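Local coordinates for thioesterase superfamily protein (Sulfolobus solfataricus, PDB 2GF6) that probably hydrolyses acyl-CoA thioesters as a hot-dog-fold member of the 4-hydroxybenzoyl-CoA thioesterase family, and binds coenzyme A, at residues V12-Y16 against P70-G74; F58-E62 against G107-Q111; D75-L81 against F93-K99. All blocks are in the same frame, centred on the assembly; numbering follows the deposited sequence.

Contact 1 (V12-Y16 against P70-G74); sequences VVRIY and PVKLG. With COA (coenzyme A), chain F.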
loop_
_atom_site.group_PDB
_atom_site.type_symbol
_atom_site.label_atom_id
_atom_site.label_comp_id
_atom_site.label_asym_id
_atom_site.label_seq_id
_atom_site.Cartn_x
_atom_site.Cartn_y
_atom_site.Cartn_z
ATOM N N VAL A 12 16.666 0.236 0.078
ATOM C CA VAL A 12 16.753 -0.815 1.101
ATOM C C VAL A 12 15.336 -1.346 1.347
ATOM O O VAL A 12 14.363 -0.566 1.340
ATOM C CB VAL A 12 17.423 -0.266 2.407
ATOM C CG1 VAL A 12 16.577 0.838 3.039
ATOM C CG2 VAL A 12 17.695 -1.367 3.412
ATOM N N VAL A 13 15.221 -2.665 1.497
ATOM C CA VAL A 13 13.923 -3.290 1.710
ATOM C C VAL A 13 13.447 -3.066 3.140
ATOM O O VAL A 13 14.161 -3.348 4.095
ATOM C CB VAL A 13 13.933 -4.818 1.375
ATOM C CG1 VAL A 13 12.529 -5.441 1.545
ATOM C CG2 VAL A 13 14.387 -5.056 -0.074
ATOM N N ARG A 14 12.220 -2.557 3.250
ATOM C CA ARG A 14 11.638 -2.065 4.496
ATOM C C ARG A 14 10.472 -2.976 4.903
ATOM O O ARG A 14 9.993 -3.805 4.127
ATOM C CB ARG A 14 11.149 -0.625 4.320
ATOM C CG ARG A 14 11.953 0.420 5.043
ATOM C CD ARG A 14 13.223 0.796 4.336
ATOM N NE ARG A 14 13.826 2.012 4.905
ATOM C CZ ARG A 14 14.312 3.029 4.189
ATOM N NH1 ARG A 14 14.301 3.002 2.847
ATOM N NH2 ARG A 14 14.814 4.080 4.813
ATOM N N ILE A 15 10.012 -2.837 6.134
ATOM C CA ILE A 15 8.908 -3.689 6.610
ATOM C C ILE A 15 7.646 -3.512 5.777
ATOM O O ILE A 15 6.894 -4.459 5.516
ATOM C CB ILE A 15 8.604 -3.423 8.123
ATOM C CG1 ILE A 15 7.617 -4.459 8.645
ATOM C CG2 ILE A 15 8.135 -1.939 8.380
ATOM C CD1 ILE A 15 8.092 -5.875 8.479
ATOM N N TYR A 16 7.402 -2.288 5.351
ATOM C CA TYR A 16 6.246 -2.033 4.530
ATOM C C TYR A 16 6.464 -2.522 3.078
ATOM O O TYR A 16 5.557 -2.434 2.240
ATOM C CB TYR A 16 5.856 -0.543 4.578
ATOM C CG TYR A 16 6.997 0.427 4.344
ATOM C CD1 TYR A 16 7.475 0.666 3.060
ATOM C CD2 TYR A 16 7.564 1.143 5.391
ATOM C CE1 TYR A 16 8.518 1.536 2.827
ATOM C CE2 TYR A 16 8.639 2.031 5.159
ATOM C CZ TYR A 16 9.100 2.218 3.861
ATOM O OH TYR A 16 10.148 3.096 3.579
ATOM N N PRO A 70 14.293 -13.704 -4.639
ATOM C CA PRO A 70 13.556 -12.909 -3.692
ATOM C C PRO A 70 14.460 -11.861 -3.061
ATOM O O PRO A 70 15.673 -12.048 -2.998
ATOM C CB PRO A 70 13.148 -13.928 -2.640
ATOM C CG PRO A 70 14.345 -14.880 -2.608
ATOM C CD PRO A 70 14.746 -14.985 -4.049
ATOM N N VAL A 71 13.862 -10.773 -2.587
ATOM C CA VAL A 71 14.556 -9.843 -1.708
ATOM C C VAL A 71 13.789 -9.725 -0.380
ATOM O O VAL A 71 12.554 -9.822 -0.328
ATOM C CB VAL A 71 14.815 -8.434 -2.386
ATOM C CG1 VAL A 71 15.762 -8.598 -3.553
ATOM C CG2 VAL A 71 13.555 -7.773 -2.858
ATOM N N LYS A 72 14.539 -9.471 0.674
ATOM C CA LYS A 72 14.049 -9.574 2.028
ATOM C C LYS A 72 14.245 -8.307 2.811
ATOM O O LYS A 72 14.940 -7.379 2.390
ATOM C CB LYS A 72 14.783 -10.713 2.745
ATOM C CG LYS A 72 14.639 -12.040 2.010
ATOM C CD LYS A 72 15.414 -13.159 2.661
ATOM C CE LYS A 72 14.871 -13.446 4.056
ATOM N NZ LYS A 72 14.904 -14.887 4.416
ATOM N N LEU A 73 13.652 -8.299 3.996
ATOM C CA LEU A 73 13.687 -7.130 4.841
ATOM C C LEU A 73 15.134 -6.801 5.168
ATOM O O LEU A 73 15.869 -7.648 5.661
ATOM C CB LEU A 73 12.886 -7.402 6.103
ATOM C CG LEU A 73 12.823 -6.336 7.181
ATOM C CD1 LEU A 73 12.074 -5.126 6.737
ATOM C CD2 LEU A 73 12.164 -6.994 8.427
ATOM N N GLY A 74 15.555 -5.570 4.883
ATOM C CA GLY A 74 16.927 -5.165 5.204
ATOM C C GLY A 74 17.894 -5.214 4.028
ATOM O O GLY A 74 18.921 -4.532 4.048
HETATM N N1A COA F . 7.451 -18.561 -16.899
HETATM C C2A COA F . 7.188 -19.896 -17.165
HETATM N N3A COA F . 7.794 -20.889 -16.418
HETATM C C4A COA F . 8.655 -20.562 -15.432
HETATM C C5A COA F . 8.944 -19.235 -15.150
HETATM C C6A COA F . 8.337 -18.227 -15.883
HETATM N N6A COA F . 8.603 -16.957 -15.589
HETATM N N7A COA F . 9.828 -19.201 -14.134
HETATM C C8A COA F . 10.101 -20.464 -13.764
HETATM N N9A COA F . 9.386 -21.320 -14.563
HETATM C C1B COA F . 9.472 -22.798 -14.594
HETATM C C2B COA F . 10.905 -23.293 -14.751
HETATM O O2B COA F . 11.262 -23.484 -16.092
HETATM C C3B COA F . 10.866 -24.588 -13.983
HETATM O O3B COA F . 10.303 -25.596 -14.775
HETATM P P3B COA F . 11.175 -26.912 -15.061
HETATM O O7A COA F . 10.354 -27.797 -15.968
HETATM O O8A COA F . 11.487 -27.618 -13.739
HETATM O O9A COA F . 12.424 -26.452 -15.795
HETATM C C4B COA F . 9.916 -24.303 -12.844
HETATM O O4B COA F . 8.993 -23.374 -13.386
HETATM C C5B COA F . 10.632 -23.698 -11.645
HETATM O O5B COA F . 11.680 -22.843 -12.045
HETATM P P1A COA F . 13.123 -22.955 -11.339
HETATM O O1A COA F . 13.998 -21.783 -11.732
HETATM O O2A COA F . 13.795 -24.256 -11.690
HETATM O O3A COA F . 12.739 -22.812 -9.772
HETATM P P2A COA F . 13.807 -22.773 -8.555
HETATM O O4A COA F . 15.180 -22.430 -9.058
HETATM O O5A COA F . 13.735 -24.090 -7.796
HETATM O O6A COA F . 13.303 -21.596 -7.595
HETATM C CBP COA F . 12.582 -19.454 -7.093
HETATM C CCP COA F . 12.440 -20.601 -8.073
HETATM C CDP COA F . 14.062 -19.241 -6.736
HETATM C CEP COA F . 11.789 -19.834 -5.842
HETATM C CAP COA F . 12.097 -18.188 -7.793
HETATM O OAP COA F . 12.990 -17.849 -8.826
HETATM C C9P COA F . 11.997 -17.009 -6.869
HETATM O O9P COA F . 12.304 -17.088 -5.514
HETATM N N8P COA F . 11.575 -15.904 -7.428
HETATM C C7P COA F . 11.418 -14.711 -6.644
HETATM C C6P COA F . 10.020 -14.687 -6.084
HETATM C C5P COA F . 9.712 -13.280 -5.683
HETATM O O5P COA F . 10.443 -12.673 -4.891
HETATM N N4P COA F . 8.658 -12.785 -6.285
HETATM C C3P COA F . 7.527 -12.298 -5.565
HETATM C C2P COA F . 7.629 -10.802 -5.426
HETATM S S1P COA F . 6.411 -9.886 -6.379
#

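Contact 2 (F58-E62 against G107-Q111); sequences FVIAE and GYVIQ. With COA (coenzyme A), chain E.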
loop_
_atom_site.group_PDB
_atom_site.type_symbol
_atom_site.label_atom_id
_atom_site.label_comp_id
_atom_site.label_asym_id
_atom_site.label_seq_id
_atom_site.Cartn_x
_atom_site.Cartn_y
_atom_site.Cartn_z
ATOM N N PHE A 58 2.562 11.681 -17.059
ATOM C CA PHE A 58 2.979 10.366 -17.538
ATOM C C PHE A 58 2.078 9.297 -16.891
ATOM O O PHE A 58 1.872 9.290 -15.666
ATOM C CB PHE A 58 4.455 10.099 -17.196
ATOM C CG PHE A 58 5.416 10.909 -18.024
ATOM C CD1 PHE A 58 5.748 10.505 -19.307
ATOM C CD2 PHE A 58 5.967 12.087 -17.533
ATOM C CE1 PHE A 58 6.614 11.269 -20.089
ATOM C CE2 PHE A 58 6.848 12.871 -18.317
ATOM C CZ PHE A 58 7.161 12.471 -19.590
ATOM N N VAL A 59 1.527 8.416 -17.714
ATOM C CA VAL A 59 0.713 7.311 -17.223
ATOM C C VAL A 59 1.217 6.007 -17.794
ATOM O O VAL A 59 1.563 5.959 -18.972
ATOM C CB VAL A 59 -0.827 7.496 -17.521
ATOM C CG1 VAL A 59 -1.325 8.851 -16.990
ATOM C CG2 VAL A 59 -1.170 7.330 -18.989
ATOM N N ILE A 60 1.217 4.949 -16.964
ATOM C CA ILE A 60 1.691 3.608 -17.347
ATOM C C ILE A 60 0.702 2.899 -18.287
ATOM O O ILE A 60 -0.491 2.797 -17.995
ATOM C CB ILE A 60 1.918 2.721 -16.084
ATOM C CG1 ILE A 60 2.955 3.355 -15.160
ATOM C CG2 ILE A 60 2.369 1.300 -16.437
ATOM C CD1 ILE A 60 2.911 2.838 -13.753
ATOM N N ALA A 61 1.218 2.435 -19.423
ATOM C CA ALA A 61 0.456 1.690 -20.409
ATOM C C ALA A 61 0.684 0.209 -20.320
ATOM O O ALA A 61 -0.113 -0.583 -20.823
ATOM C CB ALA A 61 0.861 2.155 -21.762
ATOM N N GLU A 62 1.809 -0.193 -19.737
ATOM C CA GLU A 62 2.140 -1.595 -19.738
ATOM C C GLU A 62 3.222 -1.805 -18.737
ATOM O O GLU A 62 4.097 -0.950 -18.611
ATOM C CB GLU A 62 2.637 -2.035 -21.127
ATOM C CG GLU A 62 2.975 -3.526 -21.154
ATOM C CD GLU A 62 3.360 -4.043 -22.504
ATOM O OE1 GLU A 62 3.143 -3.283 -23.487
ATOM O OE2 GLU A 62 3.880 -5.208 -22.551
ATOM N N GLY A 107 12.711 -5.999 -15.604
ATOM C CA GLY A 107 11.402 -5.612 -16.103
ATOM C C GLY A 107 11.385 -4.341 -16.896
ATOM O O GLY A 107 12.425 -3.829 -17.264
ATOM N N TYR A 108 10.181 -3.843 -17.166
ATOM C CA TYR A 108 10.035 -2.546 -17.780
ATOM C C TYR A 108 8.674 -2.021 -17.448
ATOM O O TYR A 108 7.781 -2.781 -17.116
ATOM C CB TYR A 108 10.213 -2.636 -19.299
ATOM C CG TYR A 108 9.191 -3.482 -20.029
ATOM C CD1 TYR A 108 7.873 -3.013 -20.257
ATOM C CD2 TYR A 108 9.521 -4.755 -20.506
ATOM C CE1 TYR A 108 6.932 -3.808 -20.934
ATOM C CE2 TYR A 108 8.585 -5.544 -21.174
ATOM C CZ TYR A 108 7.305 -5.062 -21.380
ATOM O OH TYR A 108 6.422 -5.844 -22.018
ATOM N N VAL A 109 8.528 -0.707 -17.482
ATOM C CA VAL A 109 7.209 -0.082 -17.571
ATOM C C VAL A 109 7.288 0.828 -18.771
ATOM O O VAL A 109 8.315 1.428 -19.056
ATOM C CB VAL A 109 6.778 0.758 -16.308
ATOM C CG1 VAL A 109 6.983 -0.035 -15.062
ATOM C CG2 VAL A 109 7.534 2.017 -16.186
ATOM N N ILE A 110 6.177 0.926 -19.458
ATOM C CA ILE A 110 6.040 1.803 -20.561
ATOM C C ILE A 110 5.147 2.953 -20.160
ATOM O O ILE A 110 4.033 2.775 -19.696
ATOM C CB ILE A 110 5.504 1.028 -21.739
ATOM C CG1 ILE A 110 6.600 0.053 -22.188
ATOM C CG2 ILE A 110 4.980 1.989 -22.814
ATOM C CD1 ILE A 110 6.304 -0.722 -23.389
ATOM N N GLN A 111 5.658 4.157 -20.364
ATOM C CA GLN A 111 4.942 5.345 -19.997
ATOM C C GLN A 111 4.652 6.228 -21.171
ATOM O O GLN A 111 5.452 6.347 -22.086
ATOM C CB GLN A 111 5.694 6.086 -18.893
ATOM C CG GLN A 111 5.473 5.349 -17.609
ATOM C CD GLN A 111 5.772 6.152 -16.415
ATOM O OE1 GLN A 111 6.944 6.350 -16.078
ATOM N NE2 GLN A 111 4.727 6.595 -15.719
HETATM N N1A COA E . 3.874 -0.052 -25.787
HETATM C C2A COA E . 4.354 0.848 -26.731
HETATM N N3A COA E . 3.520 1.830 -27.236
HETATM C C4A COA E . 2.242 1.886 -26.792
HETATM C C5A COA E . 1.756 0.988 -25.848
HETATM C C6A COA E . 2.578 0.014 -25.334
HETATM N N6A COA E . 2.031 -0.965 -24.603
HETATM N N7A COA E . 0.466 1.298 -25.597
HETATM C C8A COA E . 0.126 2.379 -26.346
HETATM N N9A COA E . 1.219 2.728 -27.097
HETATM C C1B COA E . 1.318 3.716 -28.170
HETATM C C2B COA E . 0.329 3.542 -29.291
HETATM O O2B COA E . 0.764 2.614 -30.243
HETATM C C3B COA E . 0.323 4.924 -29.883
HETATM O O3B COA E . 1.416 4.988 -30.791
HETATM P P3B COA E . 1.516 6.019 -32.032
HETATM O O7A COA E . 2.567 7.056 -31.674
HETATM O O8A COA E . 0.209 6.716 -32.350
HETATM O O9A COA E . 2.017 5.234 -33.217
HETATM C C4B COA E . 0.562 5.838 -28.686
HETATM O O4B COA E . 1.051 4.994 -27.660
HETATM C C5B COA E . -0.688 6.518 -28.187
HETATM O O5B COA E . -1.583 5.522 -27.789
HETATM P P1A COA E . -3.133 5.545 -28.199
HETATM O O1A COA E . -3.700 4.171 -28.360
HETATM O O2A COA E . -3.367 6.415 -29.393
HETATM O O3A COA E . -3.765 6.120 -26.840
HETATM P P2A COA E . -4.560 7.478 -26.566
HETATM O O4A COA E . -5.995 7.492 -26.996
HETATM O O5A COA E . -3.863 8.739 -26.999
HETATM O O6A COA E . -4.548 7.403 -24.978
HETATM C CBP COA E . -4.435 6.424 -22.919
HETATM C CCP COA E . -3.724 6.511 -24.254
HETATM C CDP COA E . -5.944 6.425 -23.198
HETATM C CEP COA E . -4.031 7.657 -22.123
HETATM C CAP COA E . -4.075 5.129 -22.214
HETATM O OAP COA E . -4.497 4.001 -22.953
HETATM C C9P COA E . -4.693 5.000 -20.863
HETATM O O9P COA E . -5.503 5.984 -20.265
HETATM N N8P COA E . -4.404 3.876 -20.268
HETATM C C7P COA E . -4.727 3.750 -18.870
HETATM C C6P COA E . -3.431 3.711 -18.111
HETATM C C5P COA E . -3.671 3.393 -16.671
HETATM O O5P COA E . -4.793 3.445 -16.121
HETATM N N4P COA E . -2.548 3.045 -16.086
HETATM C C3P COA E . -2.601 2.334 -14.842
HETATM C C2P COA E . -1.226 1.859 -14.474
HETATM S S1P COA E . -1.343 1.083 -12.907
#

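Contact 3 (D75-L81 against F93-K99); sequences DKLTVLL and FEFKVLK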
loop_
_atom_site.group_PDB
_atom_site.type_symbol
_atom_site.label_atom_id
_atom_site.label_comp_id
_atom_site.label_asym_id
_atom_site.label_seq_id
_atom_site.Cartn_x
_atom_site.Cartn_y
_atom_site.Cartn_z
ATOM N N ASP A 75 17.591 -6.000 2.994
ATOM C CA ASP A 75 18.510 -6.104 1.862
ATOM C C ASP A 75 18.686 -4.726 1.253
ATOM O O ASP A 75 17.725 -3.976 1.160
ATOM C CB ASP A 75 17.973 -7.086 0.816
ATOM C CG ASP A 75 18.126 -8.542 1.245
ATOM O OD1 ASP A 75 18.789 -8.810 2.298
ATOM O OD2 ASP A 75 17.600 -9.415 0.521
ATOM N N LYS A 76 19.920 -4.380 0.884
ATOM C CA LYS A 76 20.164 -3.203 0.050
ATOM C C LYS A 76 20.075 -3.599 -1.407
ATOM O O LYS A 76 20.571 -4.660 -1.794
ATOM C CB LYS A 76 21.552 -2.615 0.287
ATOM C CG LYS A 76 21.745 -1.985 1.651
ATOM C CD LYS A 76 23.141 -1.316 1.790
ATOM C CE LYS A 76 24.348 -2.241 1.448
ATOM N NZ LYS A 76 24.643 -3.291 2.475
ATOM N N LEU A 77 19.523 -2.705 -2.220
ATOM C CA LEU A 77 19.292 -2.962 -3.637
ATOM C C LEU A 77 19.826 -1.828 -4.497
ATOM O O LEU A 77 19.915 -0.691 -4.061
ATOM C CB LEU A 77 17.798 -3.113 -3.912
ATOM C CG LEU A 77 17.043 -4.073 -3.001
ATOM C CD1 LEU A 77 15.614 -4.049 -3.371
ATOM C CD2 LEU A 77 17.574 -5.490 -3.073
ATOM N N THR A 78 20.205 -2.167 -5.717
ATOM C CA THR A 78 20.645 -1.208 -6.695
ATOM C C THR A 78 19.722 -1.431 -7.880
ATOM O O THR A 78 19.583 -2.542 -8.355
ATOM C CB THR A 78 22.131 -1.459 -7.074
ATOM O OG1 THR A 78 22.973 -1.149 -5.960
ATOM C CG2 THR A 78 22.555 -0.611 -8.269
ATOM N N VAL A 79 19.025 -0.382 -8.304
ATOM C CA VAL A 79 18.241 -0.436 -9.519
ATOM C C VAL A 79 19.058 0.249 -10.633
ATOM O O VAL A 79 19.604 1.329 -10.441
ATOM C CB VAL A 79 16.839 0.233 -9.336
ATOM C CG1 VAL A 79 15.909 -0.111 -10.480
ATOM C CG2 VAL A 79 16.221 -0.159 -7.984
ATOM N N LEU A 80 19.144 -0.431 -11.776
ATOM C CA LEU A 80 19.749 0.069 -13.006
ATOM C C LEU A 80 18.644 0.395 -14.010
ATOM O O LEU A 80 17.805 -0.438 -14.304
ATOM C CB LEU A 80 20.704 -0.982 -13.596
ATOM C CG LEU A 80 21.741 -1.581 -12.638
ATOM C CD1 LEU A 80 22.673 -2.526 -13.332
ATOM C CD2 LEU A 80 22.559 -0.494 -11.977
ATOM N N LEU A 81 18.658 1.610 -14.546
ATOM C CA LEU A 81 17.643 2.037 -15.503
ATOM C C LEU A 81 18.190 2.168 -16.922
ATOM O O LEU A 81 19.291 2.680 -17.129
ATOM C CB LEU A 81 17.058 3.383 -15.076
ATOM C CG LEU A 81 15.666 3.733 -15.622
ATOM C CD1 LEU A 81 14.571 2.864 -14.985
ATOM C CD2 LEU A 81 15.403 5.189 -15.360
ATOM N N PHE A 93 10.873 2.220 -19.843
ATOM C CA PHE A 93 11.846 2.287 -18.793
ATOM C C PHE A 93 12.158 0.866 -18.416
ATOM O O PHE A 93 11.400 0.272 -17.678
ATOM C CB PHE A 93 11.265 3.036 -17.590
ATOM C CG PHE A 93 11.191 4.525 -17.777
ATOM C CD1 PHE A 93 12.348 5.286 -17.784
ATOM C CD2 PHE A 93 9.967 5.176 -17.937
ATOM C CE1 PHE A 93 12.295 6.665 -17.938
ATOM C CE2 PHE A 93 9.917 6.557 -18.094
ATOM C CZ PHE A 93 11.080 7.299 -18.101
ATOM N N GLU A 94 13.231 0.316 -18.982
ATOM C CA GLU A 94 13.737 -1.029 -18.637
ATOM C C GLU A 94 14.545 -0.944 -17.346
ATOM O O GLU A 94 15.251 0.034 -17.140
ATOM C CB GLU A 94 14.645 -1.557 -19.736
ATOM C CG GLU A 94 14.071 -1.525 -21.157
ATOM C CD GLU A 94 14.997 -2.196 -22.203
ATOM O OE1 GLU A 94 16.246 -2.102 -22.104
ATOM O OE2 GLU A 94 14.470 -2.802 -23.156
ATOM N N PHE A 95 14.464 -1.960 -16.485
ATOM C CA PHE A 95 15.186 -1.923 -15.218
ATOM C C PHE A 95 15.671 -3.295 -14.784
ATOM O O PHE A 95 15.071 -4.303 -15.152
ATOM C CB PHE A 95 14.326 -1.302 -14.112
ATOM C CG PHE A 95 13.114 -2.117 -13.745
ATOM C CD1 PHE A 95 13.222 -3.210 -12.876
ATOM C CD2 PHE A 95 11.842 -1.783 -14.241
ATOM C CE1 PHE A 95 12.103 -3.968 -12.526
ATOM C CE2 PHE A 95 10.714 -2.551 -13.886
ATOM C CZ PHE A 95 10.858 -3.645 -13.025
ATOM N N LYS A 96 16.763 -3.309 -14.018
ATOM C CA LYS A 96 17.278 -4.503 -13.362
ATOM C C LYS A 96 17.440 -4.177 -11.905
ATOM O O LYS A 96 17.854 -3.066 -11.567
ATOM C CB LYS A 96 18.642 -4.895 -13.911
ATOM C CG LYS A 96 18.680 -5.097 -15.414
ATOM C CD LYS A 96 20.057 -5.497 -15.913
ATOM C CE LYS A 96 19.990 -5.943 -17.380
ATOM N NZ LYS A 96 21.264 -6.581 -17.814
ATOM N N VAL A 97 17.132 -5.142 -11.040
ATOM C CA VAL A 97 17.450 -5.027 -9.620
ATOM C C VAL A 97 18.585 -5.978 -9.260
ATOM O O VAL A 97 18.575 -7.149 -9.641
ATOM C CB VAL A 97 16.235 -5.288 -8.724
ATOM C CG1 VAL A 97 16.590 -5.076 -7.235
ATOM C CG2 VAL A 97 15.088 -4.366 -9.109
ATOM N N LEU A 98 19.577 -5.454 -8.554
ATOM C CA LEU A 98 20.708 -6.268 -8.075
ATOM C C LEU A 98 20.753 -6.296 -6.557
ATOM O O LEU A 98 20.320 -5.355 -5.876
ATOM C CB LEU A 98 22.046 -5.729 -8.580
ATOM C CG LEU A 98 22.406 -5.822 -10.055
ATOM C CD1 LEU A 98 21.427 -5.072 -10.909
ATOM C CD2 LEU A 98 23.784 -5.254 -10.219
ATOM N N LYS A 99 21.319 -7.368 -6.035
ATOM C CA LYS A 99 21.539 -7.487 -4.613
ATOM C C LYS A 99 22.894 -8.142 -4.422
ATOM O O LYS A 99 23.160 -9.203 -4.983
ATOM C CB LYS A 99 20.443 -8.320 -3.989
ATOM C CG LYS A 99 20.479 -8.316 -2.509
ATOM C CD LYS A 99 19.492 -9.307 -1.967
ATOM C CE LYS A 99 20.170 -10.504 -1.344
ATOM N NZ LYS A 99 19.184 -11.284 -0.506
#

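Contact 1 (V12-Y16 against P70-G74)
Val13 and Leu73 lie closest along the two backbones, CA to CA 5.0 Å, where 12-16 and 70-74 run almost at right angles (86°). One hydrogen bond joins the two segments: Gly74 N donates to Val13 O at 2.7 Å. The bond is fairly straight, with 158° at the hydrogen. Val13 is the main apolar side chain here. It presses against the carbonyl of Lys72, with Val13 CB only 2.9 Å from Lys72 O, a tight approach. CG2 of Val13, on the side of its backbone N, turns to the valine of the other loop and lies 4.0 Å from Val71 CG2. The two branched side chains meet at a slant. Leu73 reaches across with one methyl. Its CG is anti to the backbone N (chi1 177°); this torsion carries the CG branch toward 12-16, and CD1 ends over the peptide between Arg14 and Ile15. Leu73 CD1 stands 3.1 Å from Ile15 N, again tight, and 4.1 Å from Ile15 CB. At the other end, Val12 CG2 rests 3.5 Å from Gly74 O. Pro70 takes no part in this packing but belongs to a coenzyme A pocket: its CA is 3.3 Å from O5P of the ligand. Leu73 also packs on Ile51 of the second subunit, and Arg14 forms a salt bridge with Glu38 of that subunit. Within the chain, the contact joins the loop after strand 8-12 to the loop before strand 76-85. Val13 and Val71 both lean on Leu77 of that strand, and Val71 also touches Tyr29 of helix 26-45.

Contact 2 (F58-E62 against G107-Q111)
Glu62 and Tyr108 form the polar contact of the pair: Tyr108 OH donates to Glu62 OE2 at 2.7 Å. The hydroxyl comes from above the carboxylate plane, 52° out of it, while the carboxylate lies at the ring's edge. The two planes are 71° apart. With CG anti to the backbone N (chi1 -179°) and the chain extended beyond it, Glu62 brings its other oxygen, OE1, within 2.8 Å of coenzyme A N6A. Ile110 CD1 sits 3.5 Å from N1A of the same adenine. On the face that bears Ile60 and Gln111, Ile60 CG1 lies 3.7 Å from Gln111 NE2, and the two side chains slant across each other. Gln111 OE1 is hydrogen-bonded to Tyr49 OH.

Antiparallel backbone bonds position this shell. Ala61 N donates to Ile110 O at 2.8 Å, and Ile110 N donates to Glu62 O at 2.9 Å. Ile60 O accepts a hydrogen bond from coenzyme A N4P at 2.8 Å. Further out, His64 of the fourth subunit bonds to Glu62 OE2, and Tyr67 and His68 of that subunit bind the same coenzyme A through their carbonyls.

Thus OE2 is gripped by two protein partners, which should hold the carboxylate in place. Its OE1 accepts from the adenine amino group and Ile60 O from the pantetheine amide, so strand 56-67 holds both the adenine and the pantetheine arm, at an interface where the sheet continues into the fourth subunit.

Contact 3 (D75-L81 against F93-K99)
The carboxylate of Asp75 is met by Lys99 from above its plane, 48° out of it, in a salt bridge with Asp75 OD2 2.7 Å from Lys99 NZ. Lys99 starts with CG anti to the backbone N, then bends at its third torsion (chi3 110°), which folds the amine back over the acid. Lys72 N is a second partner of the same OD2. Of the two phenyl rings, that of Phe93 is approached obliquely by a methyl of Leu81, with Leu81 CD2 3.9 Å from Phe93 CD1. The ring of Phe95 leads away from strand 76-81 and meets the ring of Phe33, their planes about 30° apart. Phe95 CB stays behind, 4.1 Å from Val79 CG1.

Between these ends the backbones pair in regular antiparallel fashion. Thr78 and Leu98 form a hydrogen-bonded pair, as do Leu80 and Lys96. Leu80 N to Lys96 O is 2.9 Å, and the reverse bond from Lys96 N to Leu80 O is 3.1 Å. Val79 with Val97 and Leu81 with Phe95 are the non-hydrogen-bonded pairs.

Side chains separate by face. Leu77 leans over Val97, Leu77 CB to Val97 CG1 4.0 Å, and belongs with Val79, Leu81, Phe93 and Phe95 to the buried side. Val79, Leu81 and Phe93 there touch helix 26-45. On the other face Leu80 and Leu98 cross at about a right angle, their CD1 methyls 3.7 Å apart, beside the solvent-exposed Lys96. Glu94 OE2 makes a salt bridge to Lys84.

The arrangement is an antiparallel beta hairpin, strands 76-85 and 90-99, within the sheet of the hot-dog fold. Its apolar face lies against the central helix, as expected of that fold.

Overall arrangement
From the N terminus, strand 8-12 runs into 12-16, and 70-74 returns to it to close contact 1 around helix 26-45 and strand 56-67. Segment 58-62 falls within that loop, but its partner 107-111 comes later, so contacts 1 and 2 cross. Contact 3 opens straight after contact 1 closes. Its short hairpin lies wholly between the two halves of contact 2. In space, contact 1 meets contact 3 at the start of strand 76-85, where Val13 N lies 2.8 Å from Asp75 O. Contacts 2 and 3 share one sheet through neighbouring strands 90-99 and 102-115. Contacts 1 and 2 do not touch; their nearest atoms are about 13 Å apart.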